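Insecticidal crystal protein Cry7Cal (Bacillus thuringiensis, PDB 5ZI1) acts as an insecticidal delta-endotoxin against the locust Locusta migratoria manilensis, probably binding gut receptors and perforating the cell membrane as other three-domain Cry toxins do. Local coordinates at residues Gln69-Ala74 with Glu137-Thr142; Ala238-Met243 with Lys523-Tyr528; Thr255-Leu260 with Pro269-Ala274. All blocks are in the same frame, centred on the assembly; numbering follows the deposited sequence.

Contact 1: residues Gln69-Ala74 with Glu137-Thr142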
ATOM      1  N   GLN A  69     -17.433 -16.127   4.145  1.00 58.48           N
ATOM      2  CA  GLN A  69     -18.562 -16.326   3.244  1.00 59.72           C
ATOM      3  C   GLN A  69     -18.077 -17.134   2.056  1.00 59.37           C
ATOM      4  O   GLN A  69     -17.140 -16.723   1.363  1.00 60.88           O
ATOM      5  CB  GLN A  69     -19.167 -14.999   2.774  1.00 58.74           C
ATOM      6  CG  GLN A  69     -20.544 -15.173   2.139  1.00 62.75           C
ATOM      7  CD  GLN A  69     -20.705 -14.424   0.823  1.00 67.37           C
ATOM      8  OE1 GLN A  69     -20.560 -13.198   0.760  1.00 70.14           O
ATOM      9  NE2 GLN A  69     -21.019 -15.159  -0.235  1.00 66.96           N
ATOM     10  N   GLU A  70     -18.704 -18.274   1.820  1.00 59.87           N
ATOM     11  CA  GLU A  70     -18.300 -19.102   0.697  1.00 64.33           C
ATOM     12  C   GLU A  70     -18.991 -18.608  -0.572  1.00 59.07           C
ATOM     13  O   GLU A  70     -19.946 -17.840  -0.524  1.00 57.57           O
ATOM     14  CB  GLU A  70     -18.628 -20.578   0.964  1.00 63.69           C
ATOM     15  CG  GLU A  70     -17.613 -21.582   0.381  1.00 68.60           C
ATOM     16  CD  GLU A  70     -16.333 -21.711   1.221  1.00 77.15           C
ATOM     17  OE1 GLU A  70     -15.250 -22.001   0.641  1.00 73.57           O
ATOM     18  OE2 GLU A  70     -16.409 -21.518   2.460  1.00 75.83           O
ATOM     19  N   ILE A  71     -18.469 -19.038  -1.712  1.00 59.52           N
ATOM     20  CA  ILE A  71     -19.063 -18.787  -3.014  1.00 56.86           C
ATOM     21  C   ILE A  71     -19.700 -20.083  -3.503  1.00 57.67           C
ATOM     22  O   ILE A  71     -19.124 -21.166  -3.344  1.00 62.78           O
ATOM     23  CB  ILE A  71     -18.004 -18.273  -4.014  1.00 57.96           C
ATOM     24  CG1 ILE A  71     -17.207 -17.117  -3.405  1.00 58.85           C
ATOM     25  CG2 ILE A  71     -18.658 -17.812  -5.310  1.00 52.11           C
ATOM     26  CD1 ILE A  71     -15.987 -16.716  -4.208  1.00 53.59           C
ATOM     27  N   THR A  72     -20.896 -19.973  -4.082  1.00 61.18           N
ATOM     28  CA  THR A  72     -21.570 -21.140  -4.638  1.00 62.28           C
ATOM     29  C   THR A  72     -20.842 -21.630  -5.884  1.00 64.35           C
ATOM     30  O   THR A  72     -20.325 -20.833  -6.676  1.00 61.79           O
ATOM     31  CB  THR A  72     -23.030 -20.817  -4.977  1.00 60.25           C
ATOM     32  OG1 THR A  72     -23.100 -19.702  -5.884  1.00 57.16           O
ATOM     33  CG2 THR A  72     -23.800 -20.507  -3.710  1.00 55.65           C
ATOM     34  N   GLU A  73     -20.795 -22.956  -6.056  1.00 65.21           N
ATOM     35  CA  GLU A  73     -20.052 -23.519  -7.178  1.00 68.20           C
ATOM     36  C   GLU A  73     -20.548 -22.982  -8.520  1.00 62.37           C
ATOM     37  O   GLU A  73     -19.768 -22.908  -9.473  1.00 63.07           O
ATOM     38  CB  GLU A  73     -20.115 -25.051  -7.133  1.00 64.15           C
ATOM     39  CG  GLU A  73     -21.125 -25.690  -8.081  1.00 80.51           C
ATOM     40  CD  GLU A  73     -21.151 -27.218  -7.984  1.00 93.95           C
ATOM     41  OE1 GLU A  73     -22.076 -27.839  -8.560  1.00 92.78           O
ATOM     42  OE2 GLU A  73     -20.256 -27.806  -7.329  1.00 96.01           O
ATOM     43  N   ALA A  74     -21.812 -22.568  -8.616  1.00 56.39           N
ATOM     44  CA  ALA A  74     -22.292 -22.037  -9.888  1.00 61.28           C
ATOM     45  C   ALA A  74     -21.573 -20.743 -10.244  1.00 62.58           C
ATOM     46  O   ALA A  74     -21.289 -20.481 -11.420  1.00 62.91           O
ATOM     47  CB  ALA A  74     -23.801 -21.807  -9.840  1.00 59.16           C
ATOM     48  N   GLU A 137     -20.062 -10.327  -3.995  1.00 53.72           N
ATOM     49  CA  GLU A 137     -19.097  -9.295  -4.357  1.00 52.44           C
ATOM     50  C   GLU A 137     -17.914  -9.279  -3.400  1.00 48.29           C
ATOM     51  O   GLU A 137     -16.775  -9.043  -3.817  1.00 49.03           O
ATOM     52  CB  GLU A 137     -19.775  -7.926  -4.390  1.00 48.24           C
ATOM     53  CG  GLU A 137     -20.977  -7.858  -5.299  1.00 54.09           C
ATOM     54  CD  GLU A 137     -22.277  -8.152  -4.576  1.00 57.03           C
ATOM     55  OE1 GLU A 137     -22.323  -9.084  -3.727  1.00 55.39           O
ATOM     56  OE2 GLU A 137     -23.255  -7.426  -4.853  1.00 59.85           O
ATOM     57  N   GLY A 138     -18.164  -9.513  -2.119  1.00 53.22           N
ATOM     58  CA  GLY A 138     -17.115  -9.632  -1.129  1.00 52.18           C
ATOM     59  C   GLY A 138     -16.087 -10.706  -1.443  1.00 51.53           C
ATOM     60  O   GLY A 138     -14.922 -10.410  -1.723  1.00 49.97           O
ATOM     61  N   PRO A 139     -16.478 -11.982  -1.392  1.00 59.07           N
ATOM     62  CA  PRO A 139     -15.469 -13.042  -1.577  1.00 55.92           C
ATOM     63  C   PRO A 139     -14.803 -13.008  -2.945  1.00 50.11           C
ATOM     64  O   PRO A 139     -13.719 -13.581  -3.100  1.00 50.61           O
ATOM     65  CB  PRO A 139     -16.268 -14.336  -1.354  1.00 52.92           C
ATOM     66  CG  PRO A 139     -17.680 -13.951  -1.590  1.00 54.07           C
ATOM     67  CD  PRO A 139     -17.811 -12.542  -1.107  1.00 53.60           C
ATOM     68  N   LEU A 140     -15.399 -12.336  -3.923  1.00 48.99           N
ATOM     69  CA  LEU A 140     -14.861 -12.196  -5.271  1.00 49.17           C
ATOM     70  C   LEU A 140     -13.997 -10.956  -5.452  1.00 48.07           C
ATOM     71  O   LEU A 140     -13.571 -10.682  -6.579  1.00 49.28           O
ATOM     72  CB  LEU A 140     -16.000 -12.121  -6.300  1.00 52.73           C
ATOM     73  CG  LEU A 140     -16.783 -13.384  -6.608  1.00 52.93           C
ATOM     74  CD1 LEU A 140     -17.943 -13.083  -7.578  1.00 48.12           C
ATOM     75  CD2 LEU A 140     -15.845 -14.427  -7.171  1.00 46.19           C
ATOM     76  N   LEU A 141     -13.737 -10.194  -4.389  1.00 50.37           N
ATOM     77  CA  LEU A 141     -13.176  -8.857  -4.561  1.00 46.25           C
ATOM     78  C   LEU A 141     -11.794  -8.890  -5.212  1.00 48.96           C
ATOM     79  O   LEU A 141     -11.520  -8.101  -6.127  1.00 45.26           O
ATOM     80  CB  LEU A 141     -13.128  -8.133  -3.219  1.00 41.56           C
ATOM     81  CG  LEU A 141     -12.694  -6.672  -3.294  1.00 47.21           C
ATOM     82  CD1 LEU A 141     -13.525  -5.900  -4.367  1.00 48.49           C
ATOM     83  CD2 LEU A 141     -12.838  -6.038  -1.921  1.00 42.81           C
ATOM     84  N   THR A 142     -10.915  -9.804  -4.781  1.00 41.85           N
ATOM     85  CA  THR A 142      -9.565  -9.817  -5.345  1.00 43.72           C
ATOM     86  C   THR A 142      -9.588 -10.220  -6.813  1.00 41.98           C
ATOM     87  O   THR A 142      -8.861  -9.646  -7.635  1.00 43.13           O
ATOM     88  CB  THR A 142      -8.644 -10.751  -4.542  1.00 43.54           C
ATOM     89  OG1 THR A 142      -8.438 -10.216  -3.238  1.00 45.25           O
ATOM     90  CG2 THR A 142      -7.307 -10.854  -5.202  1.00 37.29           C
TER

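Contact 2: residues Ala238-Met243 with Lys523-Tyr528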
ATOM      1  N   ALA A 238      -2.727   7.308 -20.390  1.00 45.80           N
ATOM      2  CA  ALA A 238      -1.503   7.597 -21.131  1.00 50.00           C
ATOM      3  C   ALA A 238      -1.393   9.049 -21.581  1.00 51.79           C
ATOM      4  O   ALA A 238      -0.311   9.458 -22.012  1.00 50.97           O
ATOM      5  CB  ALA A 238      -1.398   6.684 -22.352  1.00 51.30           C
ATOM      6  N   ARG A 239      -2.470   9.829 -21.505  1.00 48.96           N
ATOM      7  CA  ARG A 239      -2.350  11.254 -21.791  1.00 54.70           C
ATOM      8  C   ARG A 239      -1.842  12.024 -20.584  1.00 51.29           C
ATOM      9  O   ARG A 239      -1.030  12.943 -20.730  1.00 51.70           O
ATOM     10  CB  ARG A 239      -3.692  11.825 -22.237  1.00 48.27           C
ATOM     11  CG  ARG A 239      -4.025  11.492 -23.657  1.00 53.20           C
ATOM     12  CD  ARG A 239      -5.419  11.959 -24.037  1.00 51.67           C
ATOM     13  NE  ARG A 239      -5.853  11.159 -25.167  1.00 54.22           N
ATOM     14  CZ  ARG A 239      -7.063  11.191 -25.710  1.00 53.68           C
ATOM     15  NH1 ARG A 239      -7.993  12.008 -25.238  1.00 45.91           N
ATOM     16  NH2 ARG A 239      -7.328  10.389 -26.733  1.00 50.72           N
ATOM     17  N   THR A 240      -2.335  11.677 -19.391  1.00 50.29           N
ATOM     18  CA  THR A 240      -1.875  12.321 -18.170  1.00 45.80           C
ATOM     19  C   THR A 240      -0.493  11.818 -17.774  1.00 48.08           C
ATOM     20  O   THR A 240       0.275  12.554 -17.143  1.00 46.59           O
ATOM     21  CB  THR A 240      -2.875  12.076 -17.040  1.00 46.18           C
ATOM     22  OG1 THR A 240      -4.203  12.335 -17.505  1.00 53.08           O
ATOM     23  CG2 THR A 240      -2.596  12.965 -15.856  1.00 46.44           C
ATOM     24  N   TYR A 241      -0.148  10.599 -18.171  1.00 47.44           N
ATOM     25  CA  TYR A 241       1.150   9.997 -17.866  1.00 46.69           C
ATOM     26  C   TYR A 241       1.744   9.453 -19.159  1.00 50.02           C
ATOM     27  O   TYR A 241       1.743   8.234 -19.400  1.00 48.89           O
ATOM     28  CB  TYR A 241       1.016   8.923 -16.786  1.00 45.46           C
ATOM     29  CG  TYR A 241       0.474   9.475 -15.476  1.00 47.87           C
ATOM     30  CD1 TYR A 241      -0.894   9.452 -15.195  1.00 45.94           C
ATOM     31  CD2 TYR A 241       1.324  10.036 -14.529  1.00 43.64           C
ATOM     32  CE1 TYR A 241      -1.392   9.972 -13.996  1.00 42.95           C
ATOM     33  CE2 TYR A 241       0.834  10.556 -13.332  1.00 42.61           C
ATOM     34  CZ  TYR A 241      -0.519  10.520 -13.067  1.00 43.87           C
ATOM     35  OH  TYR A 241      -0.996  11.047 -11.877  1.00 44.15           O
ATOM     36  N   PRO A 242       2.269  10.335 -20.017  1.00 51.53           N
ATOM     37  CA  PRO A 242       2.872   9.893 -21.281  1.00 52.05           C
ATOM     38  C   PRO A 242       4.284   9.351 -21.153  1.00 53.86           C
ATOM     39  O   PRO A 242       4.870   8.966 -22.174  1.00 54.21           O
ATOM     40  CB  PRO A 242       2.863  11.176 -22.131  1.00 50.17           C
ATOM     41  CG  PRO A 242       3.042  12.269 -21.131  1.00 48.21           C
ATOM     42  CD  PRO A 242       2.282  11.805 -19.883  1.00 48.25           C
ATOM     43  N   MET A 243       4.864   9.307 -19.956  1.00 55.45           N
ATOM     44  CA  MET A 243       6.160   8.659 -19.798  1.00 60.57           C
ATOM     45  C   MET A 243       6.252   7.975 -18.440  1.00 58.47           C
ATOM     46  O   MET A 243       5.357   8.086 -17.592  1.00 54.88           O
ATOM     47  CB  MET A 243       7.311   9.652 -19.999  1.00 61.72           C
ATOM     48  CG  MET A 243       7.443  10.725 -18.937  1.00 64.92           C
ATOM     49  SD  MET A 243       8.257  12.205 -19.613  1.00 79.03           S
ATOM     50  CE  MET A 243       9.236  11.519 -20.956  1.00 69.38           C
ATOM     51  N   LYS A 523       7.954  21.094 -14.022  1.00 60.21           N
ATOM     52  CA  LYS A 523       6.582  21.514 -13.789  1.00 56.31           C
ATOM     53  C   LYS A 523       6.125  20.723 -12.569  1.00 57.93           C
ATOM     54  O   LYS A 523       6.489  19.548 -12.431  1.00 53.70           O
ATOM     55  CB  LYS A 523       5.713  21.198 -15.003  1.00 54.59           C
ATOM     56  CG  LYS A 523       5.600  22.319 -15.987  1.00 66.08           C
ATOM     57  CD  LYS A 523       4.377  22.157 -16.859  1.00 66.59           C
ATOM     58  CE  LYS A 523       4.627  21.052 -17.868  1.00 67.84           C
ATOM     59  NZ  LYS A 523       3.532  21.058 -18.871  1.00 74.24           N
ATOM     60  N   VAL A 524       5.359  21.354 -11.684  1.00 52.12           N
ATOM     61  CA  VAL A 524       4.771  20.677 -10.535  1.00 49.11           C
ATOM     62  C   VAL A 524       3.277  20.510 -10.785  1.00 52.73           C
ATOM     63  O   VAL A 524       2.541  21.495 -10.903  1.00 54.17           O
ATOM     64  CB  VAL A 524       5.036  21.450  -9.234  1.00 48.45           C
ATOM     65  CG1 VAL A 524       4.243  20.870  -8.066  1.00 47.36           C
ATOM     66  CG2 VAL A 524       6.512  21.428  -8.904  1.00 50.46           C
ATOM     67  N   ARG A 525       2.828  19.263 -10.851  1.00 53.10           N
ATOM     68  CA  ARG A 525       1.420  18.932 -10.996  1.00 45.52           C
ATOM     69  C   ARG A 525       0.938  18.307  -9.695  1.00 47.48           C
ATOM     70  O   ARG A 525       1.433  17.251  -9.286  1.00 51.99           O
ATOM     71  CB  ARG A 525       1.209  17.982 -12.168  1.00 50.77           C
ATOM     72  CG  ARG A 525      -0.246  17.696 -12.497  1.00 48.57           C
ATOM     73  CD  ARG A 525      -0.335  16.959 -13.813  1.00 45.63           C
ATOM     74  NE  ARG A 525       0.205  15.616 -13.715  1.00 48.07           N
ATOM     75  CZ  ARG A 525       0.401  14.801 -14.751  1.00 50.66           C
ATOM     76  NH1 ARG A 525       0.118  15.196 -15.976  1.00 45.07           N
ATOM     77  NH2 ARG A 525       0.883  13.580 -14.563  1.00 45.98           N
ATOM     78  N   VAL A 526       0.001  18.969  -9.045  1.00 46.32           N
ATOM     79  CA  VAL A 526      -0.623  18.462  -7.835  1.00 46.64           C
ATOM     80  C   VAL A 526      -1.889  17.692  -8.201  1.00 50.85           C
ATOM     81  O   VAL A 526      -2.690  18.140  -9.031  1.00 53.80           O
ATOM     82  CB  VAL A 526      -0.941  19.612  -6.875  1.00 47.45           C
ATOM     83  CG1 VAL A 526      -1.701  19.093  -5.682  1.00 47.90           C
ATOM     84  CG2 VAL A 526       0.346  20.312  -6.464  1.00 48.31           C
ATOM     85  N   ARG A 527      -2.052  16.512  -7.615  1.00 50.51           N
ATOM     86  CA  ARG A 527      -3.289  15.754  -7.702  1.00 47.21           C
ATOM     87  C   ARG A 527      -4.079  16.074  -6.439  1.00 52.11           C
ATOM     88  O   ARG A 527      -3.667  15.690  -5.333  1.00 47.75           O
ATOM     89  CB  ARG A 527      -2.999  14.264  -7.838  1.00 51.45           C
ATOM     90  CG  ARG A 527      -4.222  13.372  -7.789  1.00 53.39           C
ATOM     91  CD  ARG A 527      -3.884  11.972  -8.239  1.00 52.22           C
ATOM     92  NE  ARG A 527      -5.079  11.269  -8.702  1.00 52.09           N
ATOM     93  CZ  ARG A 527      -5.903  10.582  -7.913  1.00 55.48           C
ATOM     94  NH1 ARG A 527      -5.679  10.512  -6.606  1.00 50.18           N
ATOM     95  NH2 ARG A 527      -6.971   9.980  -8.436  1.00 56.79           N
ATOM     96  N   TYR A 528      -5.197  16.796  -6.603  1.00 45.82           N
ATOM     97  CA  TYR A 528      -5.883  17.446  -5.494  1.00 42.46           C
ATOM     98  C   TYR A 528      -7.393  17.272  -5.619  1.00 48.98           C
ATOM     99  O   TYR A 528      -7.920  16.817  -6.639  1.00 49.26           O
ATOM    100  CB  TYR A 528      -5.562  18.939  -5.441  1.00 46.39           C
ATOM    101  CG  TYR A 528      -6.426  19.732  -6.389  1.00 47.11           C
ATOM    102  CD1 TYR A 528      -6.170  19.734  -7.745  1.00 50.12           C
ATOM    103  CD2 TYR A 528      -7.516  20.452  -5.929  1.00 47.58           C
ATOM    104  CE1 TYR A 528      -6.984  20.440  -8.631  1.00 54.47           C
ATOM    105  CE2 TYR A 528      -8.333  21.152  -6.796  1.00 45.91           C
ATOM    106  CZ  TYR A 528      -8.057  21.151  -8.151  1.00 53.58           C
ATOM    107  OH  TYR A 528      -8.857  21.860  -9.031  1.00 48.52           O
TER

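Contact 3: residues Thr255-Leu260 with Pro269-Ala274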
ATOM      1  N   THR A 255       1.309  -6.829  10.959  1.00 43.41           N
ATOM      2  CA  THR A 255       1.273  -8.280  11.058  1.00 42.40           C
ATOM      3  C   THR A 255       0.505  -8.684  12.317  1.00 44.50           C
ATOM      4  O   THR A 255       0.207  -7.853  13.184  1.00 40.48           O
ATOM      5  CB  THR A 255       2.696  -8.863  11.074  1.00 49.30           C
ATOM      6  OG1 THR A 255       3.542  -8.100  11.950  1.00 44.21           O
ATOM      7  CG2 THR A 255       3.319  -8.879   9.670  1.00 39.92           C
ATOM      8  N   ASP A 256       0.168  -9.974  12.413  1.00 43.81           N
ATOM      9  CA  ASP A 256      -0.648 -10.431  13.538  1.00 45.91           C
ATOM     10  C   ASP A 256       0.059 -10.146  14.862  1.00 42.08           C
ATOM     11  O   ASP A 256       1.295 -10.163  14.933  1.00 42.23           O
ATOM     12  CB  ASP A 256      -0.949 -11.924  13.435  1.00 47.53           C
ATOM     13  CG  ASP A 256      -1.787 -12.266  12.220  1.00 51.80           C
ATOM     14  OD1 ASP A 256      -2.326 -11.325  11.581  1.00 51.81           O
ATOM     15  OD2 ASP A 256      -1.914 -13.476  11.907  1.00 48.94           O
ATOM     16  N   PRO A 257      -0.691  -9.861  15.924  1.00 43.77           N
ATOM     17  CA  PRO A 257      -0.038  -9.580  17.213  1.00 40.67           C
ATOM     18  C   PRO A 257       0.819 -10.755  17.661  1.00 46.05           C
ATOM     19  O   PRO A 257       0.510 -11.920  17.393  1.00 45.39           O
ATOM     20  CB  PRO A 257      -1.212  -9.320  18.162  1.00 40.43           C
ATOM     21  CG  PRO A 257      -2.352  -8.813  17.200  1.00 40.03           C
ATOM     22  CD  PRO A 257      -2.158  -9.681  15.975  1.00 37.80           C
ATOM     23  N   ILE A 258       1.937 -10.430  18.305  1.00 43.52           N
ATOM     24  CA  ILE A 258       2.894 -11.452  18.755  1.00 42.95           C
ATOM     25  C   ILE A 258       2.419 -11.884  20.134  1.00 48.94           C
ATOM     26  O   ILE A 258       2.849 -11.378  21.171  1.00 47.26           O
ATOM     27  CB  ILE A 258       4.332 -10.929  18.779  1.00 49.56           C
ATOM     28  CG1 ILE A 258       4.740 -10.306  17.441  1.00 36.50           C
ATOM     29  CG2 ILE A 258       5.294 -12.039  19.177  1.00 45.22           C
ATOM     30  CD1 ILE A 258       6.101  -9.652  17.548  1.00 37.78           C
ATOM     31  N   GLY A 259       1.478 -12.822  20.141  1.00 47.49           N
ATOM     32  CA  GLY A 259       0.937 -13.349  21.372  1.00 41.47           C
ATOM     33  C   GLY A 259       0.788 -14.851  21.247  1.00 46.42           C
ATOM     34  O   GLY A 259       0.847 -15.411  20.150  1.00 46.18           O
ATOM     35  N   LEU A 260       0.605 -15.506  22.393  1.00 48.24           N
ATOM     36  CA  LEU A 260       0.507 -16.959  22.394  1.00 44.98           C
ATOM     37  C   LEU A 260      -0.838 -17.408  21.830  1.00 46.83           C
ATOM     38  O   LEU A 260      -1.891 -16.942  22.264  1.00 43.75           O
ATOM     39  CB  LEU A 260       0.690 -17.495  23.805  1.00 43.10           C
ATOM     40  CG  LEU A 260       0.618 -19.015  23.942  1.00 48.82           C
ATOM     41  CD1 LEU A 260       1.829 -19.672  23.279  1.00 51.56           C
ATOM     42  CD2 LEU A 260       0.552 -19.375  25.418  1.00 49.45           C
ATOM     43  N   PRO A 269      -3.233 -20.266  27.701  1.00 42.12           N
ATOM     44  CA  PRO A 269      -4.355 -19.950  26.802  1.00 53.74           C
ATOM     45  C   PRO A 269      -3.914 -19.052  25.654  1.00 49.17           C
ATOM     46  O   PRO A 269      -2.828 -18.460  25.665  1.00 46.26           O
ATOM     47  CB  PRO A 269      -5.366 -19.238  27.713  1.00 44.81           C
ATOM     48  CG  PRO A 269      -4.505 -18.574  28.751  1.00 50.77           C
ATOM     49  CD  PRO A 269      -3.261 -19.443  28.923  1.00 45.34           C
ATOM     50  N   ASP A 270      -4.764 -18.999  24.627  1.00 50.86           N
ATOM     51  CA  ASP A 270      -4.639 -17.963  23.606  1.00 47.67           C
ATOM     52  C   ASP A 270      -4.734 -16.579  24.239  1.00 47.23           C
ATOM     53  O   ASP A 270      -5.489 -16.349  25.186  1.00 50.13           O
ATOM     54  CB  ASP A 270      -5.725 -18.108  22.547  1.00 49.29           C
ATOM     55  CG  ASP A 270      -5.545 -19.340  21.681  1.00 53.41           C
ATOM     56  OD1 ASP A 270      -4.495 -19.997  21.786  1.00 52.23           O
ATOM     57  OD2 ASP A 270      -6.460 -19.644  20.881  1.00 53.42           O
ATOM     58  N   TRP A 271      -3.972 -15.638  23.689  1.00 49.10           N
ATOM     59  CA  TRP A 271      -3.969 -14.295  24.251  1.00 50.27           C
ATOM     60  C   TRP A 271      -5.311 -13.571  24.074  1.00 47.15           C
ATOM     61  O   TRP A 271      -5.569 -12.622  24.825  1.00 45.42           O
ATOM     62  CB  TRP A 271      -2.826 -13.466  23.636  1.00 46.02           C
ATOM     63  CG  TRP A 271      -3.002 -13.160  22.158  1.00 48.53           C
ATOM     64  CD1 TRP A 271      -2.458 -13.844  21.106  1.00 47.53           C
ATOM     65  CD2 TRP A 271      -3.791 -12.105  21.579  1.00 45.82           C
ATOM     66  NE1 TRP A 271      -2.852 -13.284  19.917  1.00 45.56           N
ATOM     67  CE2 TRP A 271      -3.669 -12.212  20.177  1.00 49.78           C
ATOM     68  CE3 TRP A 271      -4.574 -11.075  22.109  1.00 45.68           C
ATOM     69  CZ2 TRP A 271      -4.301 -11.322  19.297  1.00 43.32           C
ATOM     70  CZ3 TRP A 271      -5.202 -10.186  21.230  1.00 43.19           C
ATOM     71  CH2 TRP A 271      -5.062 -10.323  19.847  1.00 40.86           C
ATOM     72  N   TYR A 272      -6.174 -14.009  23.144  1.00 43.03           N
ATOM     73  CA  TYR A 272      -7.355 -13.210  22.775  1.00 47.56           C
ATOM     74  C   TYR A 272      -8.190 -12.803  23.988  1.00 49.48           C
ATOM     75  O   TYR A 272      -8.548 -11.627  24.140  1.00 49.25           O
ATOM     76  CB  TYR A 272      -8.243 -13.955  21.776  1.00 45.11           C
ATOM     77  CG  TYR A 272      -7.534 -14.495  20.561  1.00 48.52           C
ATOM     78  CD1 TYR A 272      -6.822 -13.657  19.717  1.00 46.04           C
ATOM     79  CD2 TYR A 272      -7.595 -15.853  20.248  1.00 50.21           C
ATOM     80  CE1 TYR A 272      -6.180 -14.162  18.596  1.00 47.91           C
ATOM     81  CE2 TYR A 272      -6.955 -16.367  19.134  1.00 49.17           C
ATOM     82  CZ  TYR A 272      -6.252 -15.513  18.314  1.00 49.87           C
ATOM     83  OH  TYR A 272      -5.611 -16.018  17.211  1.00 54.48           O
ATOM     84  N   GLY A 273      -8.496 -13.761  24.876  1.00 50.23           N
ATOM     85  CA  GLY A 273      -9.296 -13.462  26.053  1.00 40.52           C
ATOM     86  C   GLY A 273      -8.724 -12.374  26.938  1.00 49.59           C
ATOM     87  O   GLY A 273      -9.469 -11.754  27.700  1.00 53.38           O
ATOM     88  N   ALA A 274      -7.415 -12.111  26.843  1.00 50.84           N
ATOM     89  CA  ALA A 274      -6.788 -11.063  27.643  1.00 48.17           C
ATOM     90  C   ALA A 274      -6.904  -9.672  27.027  1.00 48.70           C
ATOM     91  O   ALA A 274      -6.728  -8.680  27.745  1.00 51.31           O
ATOM     92  CB  ALA A 274      -5.310 -11.393  27.873  1.00 53.65           C
TER
HETATM   93  O   HOH W   1      -1.745 -13.553  17.621  1.00 48.70           O

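Contact 1: residues Gln69-Ala74 with Glu137-Thr142
The carboxamide of Gln69, which rests against the ring of Pro139, is tied back to its own backbone: NE2 donates to the backbone O of Glu70 over 2.9 Å. The bond is bent, with an N-H...O angle of 136°, and its donor is tilted from the carbonyl plane. A weak bond from NE2 to the O of Gly135 may further restrain the amide. The chain of Gln69 bends at chi2 (-133°), which folds its end toward Pro139; OE1 then lies 3.4 Å from CD of Pro139. That carbon is bonded to the proline nitrogen, so it is probably slightly positive and a tolerable neighbour for a carbonyl oxygen.

Ile71 brings the apolar half of the contact. Its CG1 stands beside the backbone N and its CD1 continues outward in an extended chain. CG1 of Ile71 meets CB of Pro139 at 3.6 Å, and its CD1 reaches CD2 of Leu140 at 3.7 Å. An apolar aliphatic chain suits this buried spot: its CG1-CD1 arm is long enough to touch both Pro139 and Leu140. Pro139 is the second residue of a type I turn from Gly138 to Leu141, closed by the bond from Leu141 N to Gly138 O (2.9 Å); the phi of -62° that its ring favours is what the turn needs. Gly138, having no side chain, does not crowd CD of the proline.

The contact lies in the N-terminal helical bundle, where it brings the linker between helices 54-67 and 73-101 against the turn that starts helix 141-165. Phe136 touches Gln69 and Ile71, and Pro139 also leans on Glu64 and Ile67 of helix 54-67. Leu141, which ends the turn and begins helix 141-165, packs on helix 169-202, and Thr142 on helix 208-227.

Contact 2: residues Ala238-Met243 with Lys523-Tyr528
A polar, arginine-centred contact links the loop that follows helix 232-235, at the end of the helical bundle, to strand 521-530 of the C-terminal domain, a beta sandwich of jelly-roll topology in three-domain Cry toxins. It therefore fastens the first domain's exit chain to the third domain. Arg525 runs extended from the strand (chi1 -174°) and bends only at chi3 (68°), which sets its guanidinium end-on against the backbone O of Thr240. NH2 of Arg525 donates to Thr240 O over 2.8 Å and NH1 over 2.9 Å, so one carbonyl is gripped twice. NH1 comes in the carbonyl plane on a lone pair, NH2 from above it, and the oxygen stays in the guanidinium plane for both.

Arginine suits the place because its flat, branched cation can serve several partners. Its NE forms a salt bridge with OE1 of Glu596 on strand 589-599, while OE2 of the same glutamate bonds to OH of Tyr241. That shared carboxylate probably balances the arginine's charge. NH2 of Arg525 lies over the face of the Tyr241 ring, 3.3 Å from CE2, a cation-pi contact with CZ 4.8 Å from the centroid; the planes are 75° apart, so the guanidinium presents its edge. Thr240, whose OG1 is engaged by Asp237, turns its methyl group to the arginine: CG2 lies over one guanidinium face, 3.5 Å from NH1 of Arg525.

Contact 3: residues Thr255-Leu260 with Pro269-Ala274
Trp271 takes a chi1 of 67°, which places CG between its backbone N and carbonyl carbon, and with chi2 at -97° the indole swings back across the chain from Pro257 to Leu260. CZ2 of Trp271 meets CG of Pro257 at 3.8 Å, the two side chains crossing at about a right angle. Farther along, CD1 of Trp271 comes within 3.4 Å of the backbone C of Gly259. A glycine suits that position, since the indole occupies the side on which a side chain would project.

The backbones are joined where they run closest. Trp271 N donates to Leu260 O over 2.8 Å, and the donor lies nearly in line with the carbonyl (C=O...N angle 168°). The same oxygen receives a CA-H...O contact from Asp270, whose OD1 is itself bonded to the N of Gly262. Leu260 lays its CD2 3.5 Å from the O of Pro269.

Both segments belong to the loop between strand 252-254 and helix 279-286 in the central domain, a beta prism in three-domain Cry toxins. Helix 208-227 of the helical bundle touches Pro257 through Trp212 and Glu213, and Trp271 through Glu213, so the loop sits at the boundary between these domains. Within the central domain, Pro269 and Trp271 contact strand 369-382, and Leu260 reaches Ala363 of strand 352-365.

Ile258 is the centre of an inverse gamma turn, in which the Gly259 N to Pro257 O bond is weak. A water supplies a further partner for the carbonyl: it donates to Pro257 O at 2.8 Å and accepts from NE1 of Trp271 at 2.6 Å, lying at the edge of the indole in its plane.

From the N terminus, contact 1 comes first: it closes a loop of 62 mostly helical residues within the N-terminal bundle and is complete before the others begin. The chain then leaves the bundle through residues 238-243, which open contact 2. Contact 3 follows soon after, closing a short loop of eight residues at the start of the central domain. Only after the central domain does strand 521-530 complete contact 2, which thus encloses contact 3 in sequence; none cross. Contacts 2 and 3 lie on opposite sides of the chain's centre, about 46 Å apart between centres, contact 2 at the bundle's junction with the C-terminal domain, contact 3 where the bundle meets the central domain.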